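Local coordinates for protein putative decarboxylase involved in desferrioxamine biosynthesis (Erwinia amylovora, PDB 5O5C) that probably decarboxylates lysine with the help of pyridoxal 5'-phosphate, an early step in making the siderophore desferrioxamine, at residues B[173-187]-B[340-352]. Residues are numbered along the deposited sequence; the frame is centred on the assembly and turned at random.
Sequences SNLMAMLLARDSWCA and AFFVRDKHHLSHV
Phe341, Leu180 and His351 carry a buried, largely apolar helix-on-sheet contact in the large PLP-binding domain of a fold type I decarboxylase. Helix 170-189 packs on strand 339-343 of the seven-stranded mixed sheet and on the turn and short 3-10 segment that follow the strand. The axes of helix 173-187 and strand 340-343 run nearly parallel, 25° apart, and approach to 8.3 Å.

Phe341 extends toward the helix, with CG anti to its backbone N (chi1 175°). Met176 CB sits over one ring face, 3.9 Å from the ring centroid, in a CH-pi contact. Met176 SD approaches the same ring obliquely, with CD2 of Phe341 at 3.8 Å, a Met-aromatic contact. Ala177 CB touches Phe341 CE1, and Leu180 CD2 meets the ring at its edge.

The end of Leu180 is surrounded by Phe341, Val343, His348, Leu349 and Val352. Its CD2 presses on Val343 CG1 at 3.5 Å, a close approach for two methyl carbons. Its CD1 lies against Val352 CG2, which Leu179 CD2 touches too. Leu180 also packs on Trp294 of strand 294-299.

Nearer the helix C-terminus, His351 lays a ring face against the helix. Asp183 CB stands over that face, 3.7 Å from the ring centroid, while Ala187 CB comes to the ring edge. The carboxylate plane is nearly perpendicular to the ring, at 79°. Asp183 OD1 is gripped by two nitrogens of Arg182, NE at 2.7 Å and NH2 at 2.8 Å. Arg182 also hydrogen-bonds to Ala224 O and Ile225 O of the second subunit.

At the other end, Asn174 touches PLP and its ND2 hydrogen-bonds to Asp298 OD2, while Ser173 OG hydrogen-bonds with Thr167 OG1. No hydrogen bond joins the two segments. Cohesion across this interface therefore rests on apolar, CH-pi and Met-aromatic packing against the helix that supplies Asn174 to the PLP pocket.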
ATOM      1  N   SER B 173      -5.302   2.437   7.344  1.00 18.40           N
ATOM      2  CA  SER B 173      -5.354   3.311   8.545  1.00 19.18           C
ATOM      3  C   SER B 173      -6.496   2.913   9.519  1.00 20.12           C
ATOM      4  O   SER B 173      -6.271   2.831  10.777  1.00 19.76           O
ATOM      5  CB  SER B 173      -5.466   4.750   8.090  1.00 18.96           C
ATOM      6  OG  SER B 173      -4.387   5.016   7.159  1.00 19.87           O
ATOM      7  N   ASN B 174      -7.673   2.615   8.949  1.00 18.61           N
ATOM      8  CA  ASN B 174      -8.833   2.160   9.736  1.00 19.37           C
ATOM      9  C   ASN B 174      -8.577   0.812  10.346  1.00 19.97           C
ATOM     10  O   ASN B 174      -9.009   0.570  11.458  1.00 20.53           O
ATOM     11  CB  ASN B 174     -10.147   2.156   8.963  1.00 19.28           C
ATOM     12  CG  ASN B 174     -10.733   3.548   8.774  1.00 19.53           C
ATOM     13  OD1 ASN B 174     -10.347   4.503   9.462  1.00 17.95           O
ATOM     14  ND2 ASN B 174     -11.691   3.664   7.867  1.00 19.09           N
ATOM     15  N   LEU B 175      -7.831  -0.050   9.657  1.00 20.21           N
ATOM     16  CA  LEU B 175      -7.448  -1.323  10.273  1.00 19.22           C
ATOM     17  C   LEU B 175      -6.560  -1.075  11.490  1.00 20.06           C
ATOM     18  O   LEU B 175      -6.798  -1.673  12.572  1.00 18.79           O
ATOM     19  CB  LEU B 175      -6.779  -2.255   9.290  1.00 19.78           C
ATOM     20  CG  LEU B 175      -6.149  -3.533   9.855  1.00 23.02           C
ATOM     21  CD1 LEU B 175      -7.175  -4.334  10.607  1.00 21.12           C
ATOM     22  CD2 LEU B 175      -5.554  -4.331   8.704  1.00 24.40           C
ATOM     23  N   MET B 176      -5.611  -0.152  11.348  1.00 18.68           N
ATOM     24  CA  MET B 176      -4.655   0.077  12.428  1.00 23.47           C
ATOM     25  C   MET B 176      -5.401   0.657  13.610  1.00 20.69           C
ATOM     26  O   MET B 176      -5.114   0.280  14.753  1.00 20.30           O
ATOM     27  CB  MET B 176      -3.515   1.016  12.013  1.00 22.91           C
ATOM     28  CG  MET B 176      -2.571   0.481  10.977  1.00 26.54           C
ATOM     29  SD  MET B 176      -1.323   1.755  10.735  1.00 26.19           S
ATOM     30  CE  MET B 176      -0.285   1.090   9.439  1.00 36.25           C
ATOM     31  N   ALA B 177      -6.393   1.511  13.326  1.00 20.38           N
ATOM     32  CA  ALA B 177      -7.250   2.110  14.378  1.00 21.06           C
ATOM     33  C   ALA B 177      -8.042   1.097  15.213  1.00 21.27           C
ATOM     34  O   ALA B 177      -8.061   1.180  16.478  1.00 18.71           O
ATOM     35  CB  ALA B 177      -8.179   3.181  13.822  1.00 19.72           C
ATOM     36  N   MET B 178      -8.668   0.126  14.549  1.00 20.33           N
ATOM     37  CA  MET B 178      -9.406  -0.876  15.288  1.00 20.56           C
ATOM     38  C   MET B 178      -8.439  -1.884  15.962  1.00 21.21           C
ATOM     39  O   MET B 178      -8.764  -2.452  17.000  1.00 19.24           O
ATOM     40  CB  MET B 178     -10.416  -1.572  14.388  1.00 23.76           C
ATOM     41  CG  MET B 178     -11.442  -0.640  13.741  1.00 26.67           C
ATOM     42  SD  MET B 178     -12.345   0.362  14.934  1.00 29.32           S
ATOM     43  CE  MET B 178     -13.163  -0.780  15.909  1.00 34.86           C
ATOM     44  N   LEU B 179      -7.241  -2.051  15.395  1.00 21.20           N
ATOM     45  CA  LEU B 179      -6.253  -2.928  15.941  1.00 21.10           C
ATOM     46  C   LEU B 179      -5.765  -2.366  17.307  1.00 20.39           C
ATOM     47  O   LEU B 179      -5.790  -3.082  18.319  1.00 15.66           O
ATOM     48  CB  LEU B 179      -5.113  -3.133  14.967  1.00 22.31           C
ATOM     49  CG  LEU B 179      -3.858  -3.915  15.402  1.00 24.60           C
ATOM     50  CD1 LEU B 179      -4.090  -5.300  15.958  1.00 25.23           C
ATOM     51  CD2 LEU B 179      -2.942  -3.964  14.184  1.00 26.78           C
ATOM     52  N   LEU B 180      -5.377  -1.092  17.295  1.00 19.03           N
ATOM     53  CA  LEU B 180      -4.975  -0.385  18.480  1.00 20.82           C
ATOM     54  C   LEU B 180      -6.110  -0.327  19.497  1.00 20.84           C
ATOM     55  O   LEU B 180      -5.869  -0.591  20.649  1.00 21.50           O
ATOM     56  CB  LEU B 180      -4.443   1.011  18.182  1.00 21.13           C
ATOM     57  CG  LEU B 180      -2.959   1.085  17.869  1.00 22.34           C
ATOM     58  CD1 LEU B 180      -2.590   0.161  16.736  1.00 25.36           C
ATOM     59  CD2 LEU B 180      -2.488   2.485  17.527  1.00 22.84           C
ATOM     60  N   ALA B 181      -7.338  -0.028  19.076  1.00 24.18           N
ATOM     61  CA  ALA B 181      -8.476   0.015  20.034  1.00 21.90           C
ATOM     62  C   ALA B 181      -8.643  -1.309  20.685  1.00 20.20           C
ATOM     63  O   ALA B 181      -8.748  -1.362  21.877  1.00 25.12           O
ATOM     64  CB  ALA B 181      -9.781   0.412  19.364  1.00 21.18           C
ATOM     65  N   ARG B 182      -8.727  -2.366  19.895  1.00 23.42           N
ATOM     66  CA  ARG B 182      -8.750  -3.737  20.367  1.00 24.28           C
ATOM     67  C   ARG B 182      -7.600  -4.028  21.324  1.00 25.77           C
ATOM     68  O   ARG B 182      -7.864  -4.415  22.479  1.00 24.95           O
ATOM     69  CB  ARG B 182      -8.686  -4.737  19.206  1.00 27.27           C
ATOM     70  CG  ARG B 182      -8.868  -6.189  19.602  1.00 27.52           C
ATOM     71  CD  ARG B 182      -8.459  -7.127  18.484  1.00 32.95           C
ATOM     72  NE  ARG B 182      -6.990  -7.155  18.366  1.00 35.78           N
ATOM     73  CZ  ARG B 182      -6.294  -7.895  17.521  1.00 36.78           C
ATOM     74  NH1 ARG B 182      -6.883  -8.734  16.669  1.00 42.28           N
ATOM     75  NH2 ARG B 182      -4.977  -7.811  17.537  1.00 38.69           N
ATOM     76  N   ASP B 183      -6.349  -3.892  20.857  1.00 23.56           N
ATOM     77  CA  ASP B 183      -5.202  -4.214  21.720  1.00 25.33           C
ATOM     78  C   ASP B 183      -5.011  -3.337  22.925  1.00 23.76           C
ATOM     79  O   ASP B 183      -4.736  -3.849  23.996  1.00 25.75           O
ATOM     80  CB  ASP B 183      -3.885  -4.330  20.966  1.00 26.49           C
ATOM     81  CG  ASP B 183      -3.853  -5.517  20.024  1.00 25.17           C
ATOM     82  OD1 ASP B 183      -4.887  -6.146  19.786  1.00 27.63           O
ATOM     83  OD2 ASP B 183      -2.783  -5.793  19.503  1.00 26.50           O
ATOM     84  N   SER B 184      -5.195  -2.032  22.806  1.00 27.18           N
ATOM     85  CA  SER B 184      -5.100  -1.171  24.023  1.00 26.66           C
ATOM     86  C   SER B 184      -6.137  -1.487  25.107  1.00 27.14           C
ATOM     87  O   SER B 184      -5.855  -1.353  26.325  1.00 27.99           O
ATOM     88  CB  SER B 184      -5.247   0.273  23.676  1.00 28.88           C
ATOM     89  OG  SER B 184      -6.604   0.502  23.315  1.00 33.00           O
ATOM     90  N   TRP B 185      -7.342  -1.866  24.679  1.00 29.85           N
ATOM     91  CA  TRP B 185      -8.399  -2.233  25.603  1.00 28.45           C
ATOM     92  C   TRP B 185      -7.984  -3.494  26.333  1.00 30.37           C
ATOM     93  O   TRP B 185      -8.061  -3.553  27.561  1.00 27.21           O
ATOM     94  CB  TRP B 185      -9.732  -2.487  24.899  1.00 31.23           C
ATOM     95  CG  TRP B 185     -10.795  -2.918  25.871  1.00 33.75           C
ATOM     96  CD1 TRP B 185     -11.031  -4.181  26.325  1.00 33.08           C
ATOM     97  CD2 TRP B 185     -11.752  -2.075  26.522  1.00 35.67           C
ATOM     98  NE1 TRP B 185     -12.081  -4.186  27.203  1.00 34.33           N
ATOM     99  CE2 TRP B 185     -12.537  -2.907  27.359  1.00 35.78           C
ATOM    100  CE3 TRP B 185     -12.022  -0.701  26.484  1.00 35.37           C
ATOM    101  CZ2 TRP B 185     -13.575  -2.409  28.152  1.00 37.10           C
ATOM    102  CZ3 TRP B 185     -13.053  -0.200  27.270  1.00 37.24           C
ATOM    103  CH2 TRP B 185     -13.830  -1.061  28.095  1.00 35.24           C
ATOM    104  N   CYS B 186      -7.549  -4.504  25.582  1.00 30.95           N
ATOM    105  CA  CYS B 186      -7.061  -5.728  26.206  1.00 31.42           C
ATOM    106  C   CYS B 186      -5.941  -5.504  27.235  1.00 32.04           C
ATOM    107  O   CYS B 186      -5.919  -6.202  28.248  1.00 31.68           O
ATOM    108  CB  CYS B 186      -6.587  -6.745  25.185  1.00 31.80           C
ATOM    109  SG  CYS B 186      -6.279  -8.341  25.978  1.00 34.51           S
ATOM    110  N   ALA B 187      -5.029  -4.561  26.987  1.00 33.72           N
ATOM    111  CA  ALA B 187      -3.903  -4.274  27.942  1.00 34.05           C
ATOM    112  C   ALA B 187      -4.281  -3.532  29.245  1.00 36.21           C
ATOM    113  O   ALA B 187      -3.557  -3.582  30.270  1.00 35.41           O
ATOM    114  CB  ALA B 187      -2.804  -3.509  27.230  1.00 35.82           C
ATOM    115  N   ALA B 340      -2.357   8.509   5.617  1.00 16.11           N
ATOM    116  CA  ALA B 340      -1.693   8.360   6.893  1.00 18.47           C
ATOM    117  C   ALA B 340      -2.648   8.165   8.042  1.00 19.05           C
ATOM    118  O   ALA B 340      -3.845   8.544   7.962  1.00 21.66           O
ATOM    119  CB  ALA B 340      -0.804   9.574   7.160  1.00 19.79           C
ATOM    120  N   PHE B 341      -2.087   7.544   9.090  1.00 21.21           N
ATOM    121  CA  PHE B 341      -2.783   7.175  10.337  1.00 19.84           C
ATOM    122  C   PHE B 341      -2.125   7.870  11.531  1.00 19.68           C
ATOM    123  O   PHE B 341      -0.915   7.844  11.662  1.00 20.72           O
ATOM    124  CB  PHE B 341      -2.690   5.675  10.516  1.00 18.96           C
ATOM    125  CG  PHE B 341      -3.246   5.202  11.793  1.00 19.03           C
ATOM    126  CD1 PHE B 341      -4.587   5.274  12.018  1.00 20.47           C
ATOM    127  CD2 PHE B 341      -2.414   4.765  12.814  1.00 20.69           C
ATOM    128  CE1 PHE B 341      -5.130   4.904  13.217  1.00 19.44           C
ATOM    129  CE2 PHE B 341      -2.954   4.346  14.018  1.00 22.82           C
ATOM    130  CZ  PHE B 341      -4.316   4.448  14.227  1.00 21.94           C
ATOM    131  N   PHE B 342      -2.922   8.465  12.412  1.00 19.94           N
ATOM    132  CA  PHE B 342      -2.427   9.238  13.522  1.00 18.43           C
ATOM    133  C   PHE B 342      -2.954   8.727  14.840  1.00 19.90           C
ATOM    134  O   PHE B 342      -4.117   8.403  14.915  1.00 17.86           O
ATOM    135  CB  PHE B 342      -2.807  10.686  13.364  1.00 18.20           C
ATOM    136  CG  PHE B 342      -2.194  11.304  12.173  1.00 17.74           C
ATOM    137  CD1 PHE B 342      -2.791  11.171  10.946  1.00 16.01           C
ATOM    138  CD2 PHE B 342      -0.966  11.929  12.262  1.00 17.91           C
ATOM    139  CE1 PHE B 342      -2.211  11.675   9.840  1.00 17.29           C
ATOM    140  CE2 PHE B 342      -0.362  12.412  11.136  1.00 17.55           C
ATOM    141  CZ  PHE B 342      -0.977  12.286   9.921  1.00 17.27           C
ATOM    142  N   VAL B 343      -2.089   8.717  15.866  1.00 20.77           N
ATOM    143  CA  VAL B 343      -2.473   8.384  17.249  1.00 21.92           C
ATOM    144  C   VAL B 343      -2.246   9.540  18.272  1.00 21.75           C
ATOM    145  O   VAL B 343      -1.335  10.324  18.137  1.00 21.03           O
ATOM    146  CB  VAL B 343      -1.754   7.149  17.744  1.00 23.03           C
ATOM    147  CG1 VAL B 343      -2.287   5.910  17.031  1.00 25.40           C
ATOM    148  CG2 VAL B 343      -0.240   7.258  17.619  1.00 24.66           C
ATOM    149  N   ARG B 344      -3.081   9.610  19.293  1.00 21.38           N
ATOM    150  CA  ARG B 344      -2.945  10.616  20.329  1.00 22.59           C
ATOM    151  C   ARG B 344      -1.673  10.318  21.166  1.00 23.75           C
ATOM    152  O   ARG B 344      -0.946  11.215  21.496  1.00 27.70           O
ATOM    153  CB  ARG B 344      -4.182  10.583  21.212  1.00 24.87           C
ATOM    154  CG  ARG B 344      -4.232  11.645  22.260  1.00 29.06           C
ATOM    155  CD  ARG B 344      -5.544  11.658  23.046  1.00 27.92           C
ATOM    156  NE  ARG B 344      -5.568  12.955  23.671  1.00 28.50           N
ATOM    157  CZ  ARG B 344      -6.384  13.959  23.400  1.00 34.24           C
ATOM    158  NH1 ARG B 344      -7.308  13.845  22.479  1.00 45.01           N
ATOM    159  NH2 ARG B 344      -6.254  15.109  24.026  1.00 34.24           N
ATOM    160  N   ASP B 345      -1.434   9.036  21.431  1.00 24.06           N
ATOM    161  CA  ASP B 345      -0.373   8.527  22.273  1.00 25.47           C
ATOM    162  C   ASP B 345       0.443   7.448  21.571  1.00 22.90           C
ATOM    163  O   ASP B 345      -0.006   6.317  21.403  1.00 26.38           O
ATOM    164  CB  ASP B 345      -0.963   7.961  23.560  1.00 27.18           C
ATOM    165  CG  ASP B 345       0.129   7.441  24.533  1.00 29.80           C
ATOM    166  OD1 ASP B 345       1.287   7.925  24.466  1.00 31.79           O
ATOM    167  OD2 ASP B 345      -0.182   6.516  25.318  1.00 31.05           O
ATOM    168  N   LYS B 346       1.673   7.810  21.230  1.00 24.28           N
ATOM    169  CA  LYS B 346       2.563   6.996  20.425  1.00 28.33           C
ATOM    170  C   LYS B 346       2.849   5.644  21.021  1.00 25.80           C
ATOM    171  O   LYS B 346       3.161   4.720  20.296  1.00 28.15           O
ATOM    172  CB  LYS B 346       3.893   7.728  20.119  1.00 32.88           C
ATOM    173  CG  LYS B 346       4.773   8.031  21.333  1.00 37.28           C
ATOM    174  CD  LYS B 346       6.210   8.353  20.932  1.00 44.60           C
ATOM    175  CE  LYS B 346       7.138   8.220  22.142  1.00 50.50           C
ATOM    176  NZ  LYS B 346       8.489   8.819  21.935  1.00 54.14           N
ATOM    177  N   HIS B 347       2.712   5.511  22.330  1.00 24.95           N
ATOM    178  CA  HIS B 347       2.885   4.219  22.975  1.00 27.46           C
ATOM    179  C   HIS B 347       1.923   3.157  22.492  1.00 25.23           C
ATOM    180  O   HIS B 347       2.259   1.989  22.630  1.00 25.11           O
ATOM    181  CB  HIS B 347       2.869   4.310  24.513  1.00 27.80           C
ATOM    182  CG  HIS B 347       3.997   5.141  25.065  1.00 34.43           C
ATOM    183  ND1 HIS B 347       5.304   4.696  25.111  1.00 36.87           N
ATOM    184  CD2 HIS B 347       4.011   6.393  25.584  1.00 33.41           C
ATOM    185  CE1 HIS B 347       6.076   5.638  25.621  1.00 35.37           C
ATOM    186  NE2 HIS B 347       5.312   6.675  25.931  1.00 39.05           N
ATOM    187  N   HIS B 348       0.751   3.531  21.946  1.00 25.16           N
ATOM    188  CA  HIS B 348      -0.202   2.532  21.503  1.00 25.79           C
ATOM    189  C   HIS B 348       0.307   1.852  20.241  1.00 27.33           C
ATOM    190  O   HIS B 348      -0.025   0.684  20.020  1.00 31.21           O
ATOM    191  CB  HIS B 348      -1.609   3.072  21.266  1.00 26.40           C
ATOM    192  CG  HIS B 348      -2.289   3.575  22.491  1.00 25.14           C
ATOM    193  ND1 HIS B 348      -2.879   4.818  22.531  1.00 22.92           N
ATOM    194  CD2 HIS B 348      -2.512   3.007  23.710  1.00 24.35           C
ATOM    195  CE1 HIS B 348      -3.414   5.008  23.718  1.00 22.09           C
ATOM    196  NE2 HIS B 348      -3.178   3.939  24.465  1.00 23.26           N
ATOM    197  N   LEU B 349       1.114   2.567  19.443  1.00 26.75           N
ATOM    198  CA  LEU B 349       1.749   2.026  18.258  1.00 27.48           C
ATOM    199  C   LEU B 349       2.645   0.851  18.620  1.00 27.22           C
ATOM    200  O   LEU B 349       2.880  -0.028  17.777  1.00 20.76           O
ATOM    201  CB  LEU B 349       2.502   3.111  17.431  1.00 28.25           C
ATOM    202  CG  LEU B 349       1.563   4.145  16.692  1.00 26.46           C
ATOM    203  CD1 LEU B 349       2.276   5.392  16.257  1.00 27.80           C
ATOM    204  CD2 LEU B 349       0.853   3.572  15.484  1.00 26.85           C
ATOM    205  N   SER B 350       3.104   0.781  19.880  1.00 29.24           N
ATOM    206  CA  SER B 350       3.871  -0.397  20.306  1.00 28.79           C
ATOM    207  C   SER B 350       3.120  -1.706  19.959  1.00 29.09           C
ATOM    208  O   SER B 350       3.763  -2.699  19.578  1.00 28.39           O
ATOM    209  CB  SER B 350       4.342  -0.307  21.780  1.00 28.74           C
ATOM    210  OG  SER B 350       3.447  -0.895  22.721  1.00 30.39           O
ATOM    211  N   HIS B 351       1.784  -1.726  20.000  1.00 25.44           N
ATOM    212  CA  HIS B 351       1.098  -2.995  19.627  1.00 30.77           C
ATOM    213  C   HIS B 351       1.465  -3.515  18.204  1.00 32.22           C
ATOM    214  O   HIS B 351       1.346  -4.675  17.933  1.00 25.48           O
ATOM    215  CB  HIS B 351      -0.429  -2.953  19.866  1.00 29.31           C
ATOM    216  CG  HIS B 351      -0.788  -2.726  21.305  1.00 29.54           C
ATOM    217  ND1 HIS B 351      -0.730  -3.728  22.248  1.00 28.08           N
ATOM    218  CD2 HIS B 351      -1.127  -1.595  21.975  1.00 27.83           C
ATOM    219  CE1 HIS B 351      -1.003  -3.218  23.439  1.00 27.55           C
ATOM    220  NE2 HIS B 351      -1.248  -1.927  23.298  1.00 28.06           N
ATOM    221  N   VAL B 352       1.924  -2.654  17.305  1.00 37.34           N
ATOM    222  CA  VAL B 352       2.255  -3.090  15.955  1.00 38.95           C
ATOM    223  C   VAL B 352       3.726  -3.538  15.730  1.00 44.65           C
ATOM    224  O   VAL B 352       3.997  -4.231  14.744  1.00 40.69           O
ATOM    225  CB  VAL B 352       1.810  -2.010  14.971  1.00 40.77           C
ATOM    226  CG1 VAL B 352       2.325  -2.288  13.589  1.00 43.60           C
ATOM    227  CG2 VAL B 352       0.280  -1.927  14.944  1.00 38.86           C
TER